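Local coordinates for NADP-dependent 2-hydroxyacid dehydrogenase (Rhizobium etli, PDB 4XCV), which probably catalyses the NADP(H)-dependent interconversion of 2-hydroxyacids and 2-oxoacids, and is bound here to NADPH, at residues T25-R30 / H296-I301; F94-L99 / A286-N291; S257-E262 / P282-V287. All coordinates share one frame; numbering follows the deposited sequence.

Contact 1 of 3, residues T25-R30 / H296-I301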
loop_
_atom_site.group_PDB
_atom_site.type_symbol
_atom_site.label_atom_id
_atom_site.label_comp_id
_atom_site.label_asym_id
_atom_site.label_seq_id
_atom_site.Cartn_x
_atom_site.Cartn_y
_atom_site.Cartn_z
ATOM N N THR A 25 3.041 -27.239 -24.299
ATOM C CA THR A 25 1.932 -26.490 -24.913
ATOM C C THR A 25 2.375 -25.202 -25.618
ATOM O O THR A 25 1.532 -24.470 -26.156
ATOM C CB THR A 25 0.839 -26.148 -23.893
ATOM O OG1 THR A 25 1.340 -25.413 -22.779
ATOM C CG2 THR A 25 0.163 -27.463 -23.414
ATOM N N ALA A 26 3.663 -24.941 -25.633
ATOM C CA ALA A 26 4.180 -23.716 -26.222
ATOM C C ALA A 26 4.543 -23.915 -27.685
ATOM O O ALA A 26 4.913 -25.002 -28.159
ATOM C CB ALA A 26 5.419 -23.240 -25.497
ATOM N N PHE A 27 4.536 -22.803 -28.411
ATOM C CA PHE A 27 4.995 -22.810 -29.792
ATOM C C PHE A 27 4.298 -23.878 -30.619
ATOM O O PHE A 27 4.964 -24.656 -31.342
ATOM C CB PHE A 27 6.524 -23.009 -29.837
ATOM C CG PHE A 27 7.294 -21.991 -29.023
ATOM C CD1 PHE A 27 7.208 -20.632 -29.288
ATOM C CD2 PHE A 27 8.131 -22.401 -27.978
ATOM C CE1 PHE A 27 7.887 -19.706 -28.509
ATOM C CE2 PHE A 27 8.813 -21.487 -27.230
ATOM C CZ PHE A 27 8.696 -20.146 -27.483
ATOM N N ALA A 28 2.963 -23.987 -30.504
ATOM C CA ALA A 28 2.311 -25.217 -30.987
ATOM C C ALA A 28 2.366 -25.426 -32.486
ATOM O O ALA A 28 2.153 -26.554 -32.965
ATOM C CB ALA A 28 0.863 -25.295 -30.514
ATOM N N ASP A 29 2.641 -24.382 -33.246
ATOM C CA ASP A 29 2.792 -24.523 -34.695
ATOM C C ASP A 29 4.154 -24.981 -35.162
ATOM O O ASP A 29 4.339 -25.219 -36.365
ATOM C CB ASP A 29 2.400 -23.227 -35.423
ATOM C CG ASP A 29 3.290 -22.031 -35.061
ATOM O OD1 ASP A 29 4.016 -22.101 -34.034
ATOM O OD2 ASP A 29 3.192 -20.978 -35.758
ATOM N N ARG A 30 5.121 -25.068 -34.255
ATOM C CA ARG A 30 6.481 -25.361 -34.672
ATOM C C ARG A 30 7.324 -26.210 -33.716
ATOM O O ARG A 30 8.256 -26.819 -34.136
ATOM C CB ARG A 30 7.213 -24.063 -35.018
ATOM C CG ARG A 30 7.360 -23.116 -33.842
ATOM C CD ARG A 30 7.738 -21.735 -34.317
ATOM N NE ARG A 30 6.605 -21.079 -34.951
ATOM C CZ ARG A 30 6.695 -20.014 -35.729
ATOM N NH1 ARG A 30 7.843 -19.475 -36.039
ATOM N NH2 ARG A 30 5.590 -19.496 -36.210
ATOM N N HIS A 296 4.690 -14.333 -24.297
ATOM C CA HIS A 296 5.369 -13.115 -24.798
ATOM C C HIS A 296 6.191 -13.391 -26.063
ATOM O O HIS A 296 6.130 -12.656 -27.057
ATOM C CB HIS A 296 6.243 -12.565 -23.638
ATOM C CG HIS A 296 7.448 -11.799 -24.071
ATOM N ND1 HIS A 296 7.412 -10.486 -24.464
ATOM C CD2 HIS A 296 8.747 -12.182 -24.144
ATOM C CE1 HIS A 296 8.640 -10.084 -24.753
ATOM N NE2 HIS A 296 9.463 -11.106 -24.590
ATOM N N VAL A 297 6.965 -14.471 -26.037
ATOM C CA VAL A 297 7.810 -14.793 -27.167
ATOM C C VAL A 297 6.944 -15.126 -28.389
ATOM O O VAL A 297 7.188 -14.683 -29.524
ATOM C CB VAL A 297 8.805 -15.939 -26.874
ATOM C CG1 VAL A 297 9.507 -16.321 -28.143
ATOM C CG2 VAL A 297 9.797 -15.518 -25.798
ATOM N N GLU A 298 5.908 -15.940 -28.154
ATOM C CA GLU A 298 4.977 -16.304 -29.230
ATOM C C GLU A 298 4.341 -15.056 -29.888
ATOM O O GLU A 298 4.223 -15.008 -31.111
ATOM C CB GLU A 298 3.895 -17.227 -28.674
ATOM C CG GLU A 298 4.391 -18.619 -28.309
ATOM C CD GLU A 298 3.403 -19.327 -27.393
ATOM O OE1 GLU A 298 2.305 -18.752 -27.082
ATOM O OE2 GLU A 298 3.688 -20.475 -26.970
ATOM N N MET A 299 3.950 -14.106 -29.077
ATOM C CA MET A 299 3.329 -12.878 -29.574
ATOM C C MET A 299 4.308 -12.088 -30.405
ATOM O O MET A 299 3.939 -11.528 -31.438
ATOM C CB MET A 299 2.829 -12.015 -28.428
ATOM C CG MET A 299 2.541 -10.584 -28.807
ATOM S SD MET A 299 1.654 -9.814 -27.465
ATOM C CE MET A 299 2.275 -10.640 -26.087
ATOM N N GLN A 300 5.563 -11.983 -29.941
ATOM C CA GLN A 300 6.554 -11.238 -30.727
ATOM C C GLN A 300 6.901 -11.907 -32.028
ATOM O O GLN A 300 7.131 -11.254 -33.045
ATOM C CB GLN A 300 7.798 -10.923 -29.876
ATOM C CG GLN A 300 7.479 -10.020 -28.690
ATOM C CD GLN A 300 6.957 -8.661 -29.096
ATOM O OE1 GLN A 300 7.396 -8.083 -30.083
ATOM N NE2 GLN A 300 5.982 -8.171 -28.378
ATOM N N ILE A 301 6.945 -13.246 -32.012
ATOM C CA ILE A 301 7.144 -14.000 -33.269
ATOM C C ILE A 301 5.995 -13.698 -34.215
ATOM O O ILE A 301 6.261 -13.510 -35.426
ATOM C CB ILE A 301 7.265 -15.505 -32.957
ATOM C CG1 ILE A 301 8.611 -15.786 -32.334
ATOM C CG2 ILE A 301 7.107 -16.348 -34.234
ATOM C CD1 ILE A 301 8.775 -17.208 -31.782
HETATM O O HOH W 1 1.323 -22.633 -28.211
#

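Contact 2 of 3, residues F94-L99 / A286-N291. With NDP (NADPH dihydro-nicotinamide-adenine-dinucleotide phosphate), chain B.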
loop_
_atom_site.group_PDB
_atom_site.type_symbol
_atom_site.label_atom_id
_atom_site.label_comp_id
_atom_site.label_asym_id
_atom_site.label_seq_id
_atom_site.Cartn_x
_atom_site.Cartn_y
_atom_site.Cartn_z
ATOM N N PHE A 94 12.156 -9.598 -21.898
ATOM C CA PHE A 94 10.939 -10.143 -21.448
ATOM C C PHE A 94 10.263 -9.094 -20.638
ATOM O O PHE A 94 10.732 -8.771 -19.543
ATOM C CB PHE A 94 11.188 -11.408 -20.644
ATOM C CG PHE A 94 9.957 -11.979 -20.023
ATOM C CD1 PHE A 94 8.675 -11.832 -20.588
ATOM C CD2 PHE A 94 10.075 -12.734 -18.876
ATOM C CE1 PHE A 94 7.570 -12.330 -19.988
ATOM C CE2 PHE A 94 8.946 -13.314 -18.313
ATOM C CZ PHE A 94 7.700 -13.099 -18.874
ATOM N N VAL A 95 9.218 -8.492 -21.188
ATOM C CA VAL A 95 8.379 -7.580 -20.508
ATOM C C VAL A 95 7.042 -8.254 -20.351
ATOM O O VAL A 95 6.237 -8.419 -21.304
ATOM C CB VAL A 95 8.259 -6.198 -21.212
ATOM C CG1 VAL A 95 7.242 -5.320 -20.516
ATOM C CG2 VAL A 95 9.605 -5.515 -21.208
ATOM N N ASP A 96 6.902 -8.789 -19.146
ATOM C CA ASP A 96 5.657 -9.436 -18.784
ATOM C C ASP A 96 4.684 -8.286 -18.505
ATOM O O ASP A 96 4.660 -7.648 -17.409
ATOM C CB ASP A 96 5.891 -10.331 -17.598
ATOM C CG ASP A 96 4.657 -11.104 -17.186
ATOM O OD1 ASP A 96 3.558 -10.779 -17.679
ATOM O OD2 ASP A 96 4.812 -12.007 -16.325
ATOM N N ARG A 97 3.878 -8.009 -19.494
ATOM C CA ARG A 97 2.857 -6.945 -19.420
ATOM C C ARG A 97 1.972 -7.057 -18.220
ATOM O O ARG A 97 1.518 -6.021 -17.677
ATOM C CB ARG A 97 2.031 -6.937 -20.737
ATOM N N SER A 98 1.765 -8.268 -17.666
ATOM C CA SER A 98 1.028 -8.418 -16.338
ATOM C C SER A 98 1.779 -8.275 -15.013
ATOM O O SER A 98 1.162 -8.173 -13.996
ATOM C CB SER A 98 0.341 -9.836 -16.286
ATOM O OG SER A 98 -0.199 -10.219 -17.549
ATOM N N LEU A 99 3.123 -8.258 -15.042
ATOM C CA LEU A 99 4.034 -8.086 -13.963
ATOM C C LEU A 99 4.185 -6.640 -13.489
ATOM O O LEU A 99 4.569 -6.343 -12.326
ATOM C CB LEU A 99 5.389 -8.559 -14.426
ATOM C CG LEU A 99 6.236 -9.047 -13.302
ATOM C CD1 LEU A 99 5.452 -10.136 -12.542
ATOM C CD2 LEU A 99 7.495 -9.588 -13.948
ATOM N N ALA A 286 8.031 -9.394 -8.156
ATOM C CA ALA A 286 7.393 -9.431 -9.451
ATOM C C ALA A 286 8.044 -10.580 -10.239
ATOM O O ALA A 286 8.851 -10.351 -11.077
ATOM C CB ALA A 286 7.556 -8.101 -10.179
ATOM N N VAL A 287 7.735 -11.790 -9.866
ATOM C CA VAL A 287 8.212 -12.975 -10.573
ATOM C C VAL A 287 7.088 -13.432 -11.469
ATOM O O VAL A 287 5.921 -13.525 -11.055
ATOM C CB VAL A 287 8.594 -14.099 -9.572
ATOM C CG1 VAL A 287 8.753 -15.461 -10.266
ATOM C CG2 VAL A 287 9.851 -13.720 -8.802
ATOM N N SER A 288 7.417 -13.718 -12.723
ATOM C CA SER A 288 6.418 -14.117 -13.733
ATOM C C SER A 288 5.814 -15.506 -13.507
ATOM O O SER A 288 6.536 -16.432 -13.170
ATOM C CB SER A 288 7.058 -14.084 -15.126
ATOM O OG SER A 288 7.207 -12.738 -15.563
ATOM N N GLU A 289 4.514 -15.645 -13.753
ATOM C CA GLU A 289 3.898 -16.981 -13.879
ATOM C C GLU A 289 4.598 -17.708 -15.057
ATOM O O GLU A 289 4.882 -17.091 -16.081
ATOM C CB GLU A 289 2.392 -16.788 -14.090
ATOM C CG GLU A 289 1.546 -18.030 -14.248
ATOM C CD GLU A 289 1.425 -18.449 -15.694
ATOM O OE1 GLU A 289 0.870 -17.661 -16.527
ATOM O OE2 GLU A 289 1.889 -19.568 -15.976
ATOM N N GLU A 290 4.894 -19.000 -14.884
ATOM C CA GLU A 290 5.800 -19.735 -15.803
ATOM C C GLU A 290 5.505 -19.718 -17.335
ATOM O O GLU A 290 6.423 -19.847 -18.115
ATOM C CB GLU A 290 5.969 -21.191 -15.324
ATOM C CG GLU A 290 4.692 -22.027 -15.341
ATOM C CD GLU A 290 4.932 -23.472 -14.914
ATOM O OE1 GLU A 290 6.036 -23.788 -14.421
ATOM O OE2 GLU A 290 4.026 -24.302 -15.094
ATOM N N ASN A 291 4.245 -19.555 -17.725
ATOM C CA ASN A 291 3.805 -19.476 -19.116
ATOM C C ASN A 291 3.925 -18.111 -19.732
ATOM O O ASN A 291 3.874 -17.985 -20.958
ATOM C CB ASN A 291 2.346 -19.856 -19.234
ATOM C CG ASN A 291 2.119 -21.315 -18.987
ATOM O OD1 ASN A 291 2.271 -22.100 -19.885
ATOM N ND2 ASN A 291 1.734 -21.680 -17.778
HETATM P PA NDP B . 13.137 -0.056 -18.788
HETATM O O1A NDP B . 11.755 0.118 -19.335
HETATM O O2A NDP B . 14.285 -0.433 -19.702
HETATM O O5B NDP B . 13.498 1.300 -18.019
HETATM C C5B NDP B . 14.825 1.483 -17.516
HETATM C C4B NDP B . 14.887 2.870 -16.920
HETATM O O4B NDP B . 16.160 3.019 -16.298
HETATM C C3B NDP B . 14.748 3.949 -17.968
HETATM O O3B NDP B . 14.000 5.063 -17.440
HETATM C C2B NDP B . 16.190 4.322 -18.188
HETATM O O2B NDP B . 16.413 5.681 -18.652
HETATM C C1B NDP B . 16.750 4.191 -16.773
HETATM N N9A NDP B . 18.209 4.075 -16.737
HETATM C C8A NDP B . 18.924 3.088 -17.311
HETATM N N7A NDP B . 20.257 3.361 -17.164
HETATM C C5A NDP B . 20.335 4.565 -16.521
HETATM C C6A NDP B . 21.394 5.395 -16.155
HETATM N N6A NDP B . 22.662 5.030 -16.348
HETATM N N1A NDP B . 21.105 6.554 -15.552
HETATM C C2A NDP B . 19.825 6.916 -15.321
HETATM N N3A NDP B . 18.752 6.179 -15.655
HETATM C C4A NDP B . 19.059 5.005 -16.249
HETATM O O3 NDP B . 13.131 -1.143 -17.603
HETATM P PN NDP B . 11.916 -1.628 -16.669
HETATM O O1N NDP B . 11.311 -0.404 -16.065
HETATM O O2N NDP B . 11.012 -2.505 -17.395
HETATM O O5D NDP B . 12.690 -2.510 -15.615
HETATM C C5D NDP B . 13.763 -1.955 -14.840
HETATM C C4D NDP B . 14.548 -3.136 -14.254
HETATM O O4D NDP B . 13.784 -3.778 -13.243
HETATM C C3D NDP B . 14.864 -4.248 -15.216
HETATM O O3D NDP B . 16.042 -3.956 -15.989
HETATM C C2D NDP B . 15.040 -5.464 -14.322
HETATM O O2D NDP B . 16.444 -5.634 -14.012
HETATM C C1D NDP B . 14.339 -5.086 -13.049
HETATM N N1N NDP B . 13.225 -5.950 -12.650
HETATM C C2N NDP B . 13.178 -6.486 -11.389
HETATM C C3N NDP B . 12.216 -7.367 -11.029
HETATM C C7N NDP B . 12.117 -7.913 -9.700
HETATM O O7N NDP B . 11.447 -8.965 -9.573
HETATM N N7N NDP B . 12.660 -7.351 -8.635
HETATM C C4N NDP B . 11.137 -7.712 -11.980
HETATM C C5N NDP B . 11.273 -7.055 -13.268
HETATM C C6N NDP B . 12.257 -6.253 -13.609
HETATM P P2B NDP B . 15.760 6.166 -20.055
HETATM O O1X NDP B . 16.399 7.486 -20.336
HETATM O O2X NDP B . 16.115 5.089 -21.067
HETATM O O3X NDP B . 14.300 6.203 -19.858
HETATM O O HOH W 2 3.153 -13.314 -15.057
#

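Contact 3 of 3, residues S257-E262 / P282-V287. With NDP (NADPH dihydro-nicotinamide-adenine-dinucleotide phosphate), chain B.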
loop_
_atom_site.group_PDB
_atom_site.type_symbol
_atom_site.label_atom_id
_atom_site.label_comp_id
_atom_site.label_asym_id
_atom_site.label_seq_id
_atom_site.Cartn_x
_atom_site.Cartn_y
_atom_site.Cartn_z
ATOM N N SER A 257 13.887 -1.106 2.069
ATOM C CA SER A 257 13.155 -2.268 1.589
ATOM C C SER A 257 13.884 -2.802 0.391
ATOM O O SER A 257 14.157 -2.066 -0.564
ATOM C CB SER A 257 11.728 -1.919 1.163
ATOM O OG SER A 257 10.974 -1.493 2.284
ATOM N N LEU A 258 14.184 -4.105 0.414
ATOM C CA LEU A 258 14.987 -4.719 -0.622
ATOM C C LEU A 258 14.377 -5.992 -1.125
ATOM O O LEU A 258 14.067 -6.872 -0.326
ATOM C CB LEU A 258 16.386 -5.027 -0.065
ATOM C CG LEU A 258 17.165 -3.845 0.515
ATOM C CD1 LEU A 258 18.388 -4.292 1.295
ATOM C CD2 LEU A 258 17.595 -2.832 -0.532
ATOM N N ASP A 259 14.204 -6.097 -2.440
ATOM C CA ASP A 259 13.781 -7.341 -3.066
ATOM C C ASP A 259 14.909 -8.044 -3.793
ATOM O O ASP A 259 14.744 -9.202 -4.229
ATOM C CB ASP A 259 12.700 -7.066 -4.126
ATOM C CG ASP A 259 12.055 -8.316 -4.652
ATOM O OD1 ASP A 259 11.469 -9.112 -3.876
ATOM O OD2 ASP A 259 12.056 -8.524 -5.889
ATOM N N VAL A 260 16.034 -7.357 -3.960
ATOM C CA VAL A 260 17.165 -7.856 -4.748
ATOM C C VAL A 260 18.449 -7.658 -3.993
ATOM O O VAL A 260 18.544 -6.735 -3.220
ATOM C CB VAL A 260 17.202 -7.174 -6.146
ATOM C CG1 VAL A 260 15.976 -7.543 -6.945
ATOM C CG2 VAL A 260 17.304 -5.655 -6.008
ATOM N N PHE A 261 19.434 -8.530 -4.278
ATOM C CA PHE A 261 20.662 -8.581 -3.482
ATOM C C PHE A 261 21.846 -8.862 -4.359
ATOM O O PHE A 261 21.717 -9.467 -5.407
ATOM C CB PHE A 261 20.511 -9.636 -2.350
ATOM C CG PHE A 261 19.316 -9.371 -1.507
ATOM C CD1 PHE A 261 18.086 -9.875 -1.865
ATOM C CD2 PHE A 261 19.368 -8.458 -0.455
ATOM C CE1 PHE A 261 16.938 -9.506 -1.173
ATOM C CE2 PHE A 261 18.238 -8.104 0.232
ATOM C CZ PHE A 261 17.034 -8.618 -0.114
ATOM N N GLU A 262 23.035 -8.459 -3.904
ATOM C CA GLU A 262 24.251 -8.652 -4.677
ATOM C C GLU A 262 24.496 -10.121 -4.983
ATOM O O GLU A 262 24.976 -10.453 -6.057
ATOM C CB GLU A 262 25.455 -8.086 -3.903
ATOM C CG GLU A 262 25.425 -6.570 -3.657
ATOM C CD GLU A 262 26.714 -6.102 -3.035
ATOM O OE1 GLU A 262 27.774 -6.187 -3.704
ATOM O OE2 GLU A 262 26.670 -5.716 -1.842
ATOM N N PRO A 282 12.327 -11.975 -0.867
ATOM C CA PRO A 282 13.360 -12.830 -1.475
ATOM C C PRO A 282 13.216 -12.852 -3.004
ATOM O O PRO A 282 13.000 -13.890 -3.609
ATOM C CB PRO A 282 13.062 -14.217 -0.855
ATOM C CG PRO A 282 11.545 -14.168 -0.717
ATOM C CD PRO A 282 11.253 -12.780 -0.243
ATOM N N HIS A 283 13.389 -11.698 -3.635
ATOM C CA HIS A 283 13.231 -11.606 -5.061
ATOM C C HIS A 283 11.922 -12.218 -5.523
ATOM O O HIS A 283 11.890 -12.991 -6.459
ATOM C CB HIS A 283 14.470 -12.159 -5.792
ATOM C CG HIS A 283 14.659 -11.576 -7.168
ATOM N ND1 HIS A 283 15.873 -11.503 -7.813
ATOM C CD2 HIS A 283 13.764 -10.992 -8.016
ATOM C CE1 HIS A 283 15.722 -10.959 -9.004
ATOM N NE2 HIS A 283 14.440 -10.648 -9.157
ATOM N N ASP A 284 10.828 -11.833 -4.833
ATOM C CA ASP A 284 9.489 -12.288 -5.209
ATOM C C ASP A 284 8.546 -11.094 -5.389
ATOM O O ASP A 284 7.323 -11.306 -5.474
ATOM C CB ASP A 284 8.959 -13.363 -4.263
ATOM C CG ASP A 284 8.638 -12.872 -2.858
ATOM O OD1 ASP A 284 8.784 -11.632 -2.619
ATOM O OD2 ASP A 284 8.164 -13.687 -2.013
ATOM N N ALA A 285 9.086 -9.899 -5.564
ATOM C CA ALA A 285 8.208 -8.715 -5.806
ATOM C C ALA A 285 7.423 -8.866 -7.105
ATOM O O ALA A 285 6.266 -8.455 -7.185
ATOM C CB ALA A 285 9.022 -7.456 -5.884
ATOM N N ALA A 286 8.031 -9.394 -8.156
ATOM C CA ALA A 286 7.393 -9.431 -9.451
ATOM C C ALA A 286 8.044 -10.580 -10.239
ATOM O O ALA A 286 8.851 -10.351 -11.077
ATOM C CB ALA A 286 7.556 -8.101 -10.179
ATOM N N VAL A 287 7.735 -11.790 -9.866
ATOM C CA VAL A 287 8.212 -12.975 -10.573
ATOM C C VAL A 287 7.088 -13.432 -11.469
ATOM O O VAL A 287 5.921 -13.525 -11.055
ATOM C CB VAL A 287 8.594 -14.099 -9.572
ATOM C CG1 VAL A 287 8.753 -15.461 -10.266
ATOM C CG2 VAL A 287 9.851 -13.720 -8.802
HETATM P PA NDP B . 13.137 -0.056 -18.788
HETATM O O1A NDP B . 11.755 0.118 -19.335
HETATM O O2A NDP B . 14.285 -0.433 -19.702
HETATM O O5B NDP B . 13.498 1.300 -18.019
HETATM C C5B NDP B . 14.825 1.483 -17.516
HETATM C C4B NDP B . 14.887 2.870 -16.920
HETATM O O4B NDP B . 16.160 3.019 -16.298
HETATM C C3B NDP B . 14.748 3.949 -17.968
HETATM O O3B NDP B . 14.000 5.063 -17.440
HETATM C C2B NDP B . 16.190 4.322 -18.188
HETATM O O2B NDP B . 16.413 5.681 -18.652
HETATM C C1B NDP B . 16.750 4.191 -16.773
HETATM N N9A NDP B . 18.209 4.075 -16.737
HETATM C C8A NDP B . 18.924 3.088 -17.311
HETATM N N7A NDP B . 20.257 3.361 -17.164
HETATM C C5A NDP B . 20.335 4.565 -16.521
HETATM C C6A NDP B . 21.394 5.395 -16.155
HETATM N N6A NDP B . 22.662 5.030 -16.348
HETATM N N1A NDP B . 21.105 6.554 -15.552
HETATM C C2A NDP B . 19.825 6.916 -15.321
HETATM N N3A NDP B . 18.752 6.179 -15.655
HETATM C C4A NDP B . 19.059 5.005 -16.249
HETATM O O3 NDP B . 13.131 -1.143 -17.603
HETATM P PN NDP B . 11.916 -1.628 -16.669
HETATM O O1N NDP B . 11.311 -0.404 -16.065
HETATM O O2N NDP B . 11.012 -2.505 -17.395
HETATM O O5D NDP B . 12.690 -2.510 -15.615
HETATM C C5D NDP B . 13.763 -1.955 -14.840
HETATM C C4D NDP B . 14.548 -3.136 -14.254
HETATM O O4D NDP B . 13.784 -3.778 -13.243
HETATM C C3D NDP B . 14.864 -4.248 -15.216
HETATM O O3D NDP B . 16.042 -3.956 -15.989
HETATM C C2D NDP B . 15.040 -5.464 -14.322
HETATM O O2D NDP B . 16.444 -5.634 -14.012
HETATM C C1D NDP B . 14.339 -5.086 -13.049
HETATM N N1N NDP B . 13.225 -5.950 -12.650
HETATM C C2N NDP B . 13.178 -6.486 -11.389
HETATM C C3N NDP B . 12.216 -7.367 -11.029
HETATM C C7N NDP B . 12.117 -7.913 -9.700
HETATM O O7N NDP B . 11.447 -8.965 -9.573
HETATM N N7N NDP B . 12.660 -7.351 -8.635
HETATM C C4N NDP B . 11.137 -7.712 -11.980
HETATM C C5N NDP B . 11.273 -7.055 -13.268
HETATM C C6N NDP B . 12.257 -6.253 -13.609
HETATM P P2B NDP B . 15.760 6.166 -20.055
HETATM O O1X NDP B . 16.399 7.486 -20.336
HETATM O O2X NDP B . 16.115 5.089 -21.067
HETATM O O3X NDP B . 14.300 6.203 -19.858
HETATM O O HOH W 3 10.742 -10.290 -7.687
#

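Contact 1 of 3, residues T25-R30 / H296-I301
Phe27 N donates to Glu298 OE2 over 2.9 Å in a nearly straight bond (N-H...O 171°), meeting the oxygen from above the carboxylate plane, 37° out of it. Glu298 CG is anti to the carbonyl carbon (chi1 -70°) and the chain runs extended beyond it, carrying OE2 to Phe27 N. The same OE2 lies over one face of the Phe27 ring, offset toward its rim, and Glu298 CG packs 3.6 Å from Phe27 CD1. Val297 CG1 touches Phe27 CE1 at 3.8 Å, at the ring edge near its plane. Farther along, Ile301 CG2 sits over one face of the Arg30 guanidinium, 3.7 Å from NH1. That group is held side-on by Asp29, NE to OD1 and NH2 to OD2, while NH1 forms a salt bridge with Glu305. Glu298 OE1 forms a salt bridge with Arg295. A water that donates to Thr25 O and accepts from Ala28 N braces the turn and reaches OE2 only weakly. Helix 292-305, near the C-terminal end of the chain, thus packs on the N-terminal domain, as in D-2-hydroxyacid dehydrogenases: Val297 and Ile301 rest on its five-stranded parallel sheet at Leu52, Phe71 and Tyr50, and Phe27 covers Val8.

Contact 2 of 3, residues F94-L99 / A286-N291
Asp96 and Ser288 meet because each side chain is turned into the gap between the two loops: CG of Asp96 stands anti to its own nitrogen (chi1 -177°), and OG of Ser288 swings anti to the carbonyl carbon, beside the nitrogen (chi1 -75°). Ser288 OG then donates to Asp96 OD2 over a short 2.6 Å, using the anti lone pair of that oxygen. The second oxygen, Asp96 OD1, accepts from Ser98 N at 3.1 Å, closing an Asx turn that fixes the rotation of the carboxylate. A water bridges the two loops as well, donating to Asp96 OD2 and accepting from Glu289 N. Ser288 OG also comes obliquely to the Phe94 ring, 3.3 Å from Phe94 CE2. Beside this polar group, Leu99 CG packs 3.5 Å from Ala286 CB, and its CD2 comes within 3.3 Å of Ala286 O. Ala286 O in turn lies 3.3 Å from the NADPH carboxamide oxygen O7N. On the far end, Glu289 OE2 caps the start of helix 292-305, accepting from Asn291 N at 2.9 Å and from Asn291 ND2 through its syn lone pair. The chain passes between the two domains around these segments, just ahead of helix 100-116 and helix 292-305, as is usual in D-2-hydroxyacid dehydrogenases. With serine hydroxyl, backbone amide and water all donating to it, Asp96 is likely to be an ionised carboxylate, cross-linking the two connections beside the cofactor cleft.

Contact 3 of 3, residues S257-E262 / P282-V287
Asp259 crosses to the 282-287 loop, and its side chain can be followed outward. Asp259 CB lies 4.1 Å from Ala285 CB, and with CG anti to the backbone N (chi1 -171°) the carboxylate is carried alongside that methyl, Asp259 CG being 3.4 Å from Ala285 CB. One branch, Asp259 OD1, accepts from Asp284 N at 3.0 Å on the syn side, close to the carboxylate plane, and from the hydroxyl of Thr281; Ala285 N adds a weak bond. The other branch, Asp259 OD2, turns to the cofactor and takes a nearly straight bond from the NADPH carboxamide, N7N to OD2 3.0 Å with an N-H...O angle of 171°. A water donates to OD2 as well and accepts from Ala286 N. The two loops leave the C-terminal ends of neighbouring strands, 255-258 and 278-280, in the parallel Rossmann sheet of the nucleotide-binding domain, the usual place for the nicotinamide to be held. Next along the chain, Val260 CG1 stands over the centre of the His283 imidazole in a CH-pi contact, 4.0 Å from the centroid and 7° off the ring normal, and it also lies 3.7 Å from NADPH N7N. NADPH O7N lies at the edge of the His283 ring near its plane, 3.4 Å from His283 CD2. His283 ND1 is hydrogen-bonded to Glu264 OE1; this histidine-glutamate pair matches the arrangement known from the active sites of D-2-hydroxyacid dehydrogenases, and is consistent with that role here. Asp284 OD2 is hydrogen-bonded to His121 NE2 and Leu133 N of the second subunit, and Lys132 of the same subunit packs on His283.

From the N terminus, contact 1 opens in the loop between helix 16-23 and strand 32-34 and closes only when the chain returns at helix 292-305, tying the two; contacts 2 and 3 are nested within that loop. Contact 2 begins as the chain leaves the five-stranded sheet at 94-99 and is completed at 286-291, after the nucleotide-binding domain, tying the two interdomain connections. Contact 3 is a short closure joining the ends of neighbouring strands of the seven-stranded sheet. Contacts 2 and 3 end on the same loop, share Ala286 and Val287, and both touch NADPH. Contacts 1 and 2 meet through His296 and Phe94, whereas contact 3 lies about 12 Å from contact 1 at the nearest atoms.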